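Local coordinates for protein (chymotrypsin/elastase isoinhibitor 1) (PDB 1EAI) that inhibits chymotrypsin- and elastase-type serine proteinases of the host, defending the parasitic worm Ascaris suum against them, at residues C[27-31]-C[32-36]. Numbering follows the deposited sequence.
Sequences TPCPL and MCRRP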
ATOM      1  N   THR C  27       7.657 -20.829   0.010  1.00 35.11           N
ATOM      2  CA  THR C  27       7.155 -19.565  -0.518  1.00 35.98           C
ATOM      3  C   THR C  27       8.136 -18.435  -0.235  1.00 33.88           C
ATOM      4  O   THR C  27       8.648 -18.379   0.857  1.00 36.18           O
ATOM      5  CB  THR C  27       5.725 -19.257  -0.046  1.00 38.63           C
ATOM      6  OG1 THR C  27       5.679 -19.214   1.348  1.00 42.25           O
ATOM      7  CG2 THR C  27       4.860 -20.424  -0.399  1.00 37.58           C
ATOM      8  N   PRO C  28       8.403 -17.524  -1.203  1.00 33.94           N
ATOM      9  CA  PRO C  28       9.368 -16.372  -1.091  1.00 33.23           C
ATOM     10  C   PRO C  28       9.075 -15.160  -0.196  1.00 29.71           C
ATOM     11  O   PRO C  28       7.968 -14.677  -0.174  1.00 24.31           O
ATOM     12  CB  PRO C  28       9.386 -15.744  -2.507  1.00 29.92           C
ATOM     13  CG  PRO C  28       8.548 -16.619  -3.457  1.00 28.79           C
ATOM     14  CD  PRO C  28       7.824 -17.636  -2.582  1.00 29.63           C
ATOM     15  N   CYS C  29      10.083 -14.565   0.441  1.00 28.51           N
ATOM     16  CA  CYS C  29       9.904 -13.286   1.134  1.00 27.65           C
ATOM     17  C   CYS C  29      11.012 -12.312   0.627  1.00 27.74           C
ATOM     18  O   CYS C  29      12.221 -12.524   0.860  1.00 25.38           O
ATOM     19  CB  CYS C  29       9.859 -13.427   2.670  1.00 26.47           C
ATOM     20  SG  CYS C  29       9.409 -11.915   3.573  1.00 26.70           S
ATOM     21  N   PRO C  30      10.649 -11.215  -0.107  1.00 27.19           N
ATOM     22  CA  PRO C  30      11.679 -10.296  -0.590  1.00 22.49           C
ATOM     23  C   PRO C  30      12.564  -9.698   0.501  1.00 24.64           C
ATOM     24  O   PRO C  30      12.059  -9.361   1.578  1.00 22.94           O
ATOM     25  CB  PRO C  30      10.959  -9.264  -1.441  1.00 24.13           C
ATOM     26  CG  PRO C  30       9.683  -9.928  -1.907  1.00 23.23           C
ATOM     27  CD  PRO C  30       9.335 -11.006  -0.853  1.00 22.05           C
ATOM     28  N   LEU C  31      13.867  -9.487   0.230  1.00 23.93           N
ATOM     29  CA  LEU C  31      14.735  -8.945   1.294  1.00 26.77           C
ATOM     30  C   LEU C  31      14.595  -7.422   1.707  1.00 29.62           C
ATOM     31  O   LEU C  31      15.580  -6.718   2.111  1.00 26.70           O
ATOM     32  CB  LEU C  31      16.213  -9.522   1.239  1.00 27.75           C
ATOM     33  CG  LEU C  31      16.275 -11.044   1.687  1.00 25.62           C
ATOM     34  CD1 LEU C  31      17.587 -11.725   1.288  1.00 21.59           C
ATOM     35  CD2 LEU C  31      16.254 -11.163   3.214  1.00 20.49           C
ATOM     36  N   MET C  32      13.385  -6.854   1.538  1.00 27.01           N
ATOM     37  CA  MET C  32      13.182  -5.463   1.899  1.00 27.02           C
ATOM     38  C   MET C  32      12.194  -5.181   3.057  1.00 27.96           C
ATOM     39  O   MET C  32      11.055  -5.626   2.983  1.00 29.60           O
ATOM     40  CB  MET C  32      12.652  -4.773   0.614  1.00 29.64           C
ATOM     41  CG  MET C  32      12.436  -3.265   0.813  1.00 33.86           C
ATOM     42  SD  MET C  32      12.025  -2.280  -0.670  1.00 40.30           S
ATOM     43  CE  MET C  32      10.623  -3.127  -1.413  1.00 36.42           C
ATOM     44  N   CYS C  33      12.476  -4.287   4.055  1.00 25.64           N
ATOM     45  CA  CYS C  33      11.444  -3.927   5.047  1.00 25.08           C
ATOM     46  C   CYS C  33      10.167  -3.354   4.470  1.00 27.48           C
ATOM     47  O   CYS C  33      10.204  -2.516   3.572  1.00 29.69           O
ATOM     48  CB  CYS C  33      11.914  -2.843   5.957  1.00 25.98           C
ATOM     49  SG  CYS C  33      13.427  -3.341   6.825  1.00 29.90           S
ATOM     50  N   ARG C  34       9.034  -3.780   5.038  1.00 28.78           N
ATOM     51  CA  ARG C  34       7.682  -3.312   4.817  1.00 29.11           C
ATOM     52  C   ARG C  34       7.336  -2.313   5.940  1.00 30.14           C
ATOM     53  O   ARG C  34       8.091  -2.131   6.947  1.00 29.87           O
ATOM     54  CB  ARG C  34       6.740  -4.485   4.738  1.00 34.69           C
ATOM     55  CG  ARG C  34       6.992  -5.309   3.494  1.00 44.63           C
ATOM     56  CD  ARG C  34       6.728  -6.828   3.653  1.00 55.44           C
ATOM     57  NE  ARG C  34       7.244  -7.655   2.529  1.00 64.67           N
ATOM     58  CZ  ARG C  34       8.477  -8.277   2.437  1.00 69.47           C
ATOM     59  NH1 ARG C  34       9.442  -8.275   3.420  1.00 68.30           N
ATOM     60  NH2 ARG C  34       8.727  -8.915   1.270  1.00 70.75           N
ATOM     61  N   ARG C  35       6.198  -1.649   5.769  1.00 33.78           N
ATOM     62  CA  ARG C  35       5.700  -0.618   6.696  1.00 39.98           C
ATOM     63  C   ARG C  35       5.485  -1.155   8.084  1.00 32.79           C
ATOM     64  O   ARG C  35       5.047  -2.269   8.242  1.00 33.42           O
ATOM     65  CB  ARG C  35       4.328  -0.163   6.245  1.00 51.57           C
ATOM     66  CG  ARG C  35       4.225   0.191   4.773  1.00 66.50           C
ATOM     67  CD  ARG C  35       5.021   1.467   4.390  1.00 80.62           C
ATOM     68  NE  ARG C  35       4.677   2.086   3.070  1.00 91.07           N
ATOM     69  CZ  ARG C  35       4.065   3.281   2.803  1.00 97.15           C
ATOM     70  NH1 ARG C  35       3.649   4.153   3.745  1.00 98.36           N
ATOM     71  NH2 ARG C  35       3.845   3.626   1.517  1.00 99.40           N
ATOM     72  N   PRO C  36       5.656  -0.316   9.083  1.00 29.80           N
ATOM     73  CA  PRO C  36       5.520  -0.675  10.496  1.00 28.50           C
ATOM     74  C   PRO C  36       4.192  -1.204  10.842  1.00 26.04           C
ATOM     75  O   PRO C  36       3.262  -0.741  10.201  1.00 27.97           O
ATOM     76  CB  PRO C  36       5.832   0.558  11.300  1.00 32.66           C
ATOM     77  CG  PRO C  36       6.734   1.349  10.354  1.00 33.53           C
ATOM     78  CD  PRO C  36       6.325   0.987   8.921  1.00 31.01           C
TER
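The side chain of Arg-34 folds back across the inside of the reactive-site turn and offers both terminal nitrogens to the carbonyl of Pro-30. Each bond is weak: NH1 and NH2 of Arg-34 both lie 3.4 Å from Pro-30 O, with N-H...O angles of 145° and 146°, so the guanidinium straddles the acceptor nearly evenly. The same oxygen takes a third weak bond, from Met-32 N at 2.8 Å, bent to 129°, which closes a tight turn around Leu-31. Three weak donors thus share one carbonyl just before the reactive bond, Leu-31–Met-32.

Nonpolar contacts surround these bonds. The Pro-30 ring meets the guanidinium edge, with CG of Pro-30 3.5 Å from NH2 of Arg-34, and the two side chains cross at about a right angle. With SG anti to the backbone N (chi1 -172°), Cys-29 carries its sulfur to the guanidinium, oblique to the group and 3.6 Å from Arg-34 NH1.

Disulfides Cys-29–Cys-17 and Cys-33–Cys-14 tie this canonical-type binding loop to the TIL scaffold on both sides of the reactive bond. Cys-29 and Pro-30 pair antiparallel with a strand of another protein's chain, while the backbone of Arg-34 bonds to Thr-15 as the loop leads from strand 28-30 into strand 37-39.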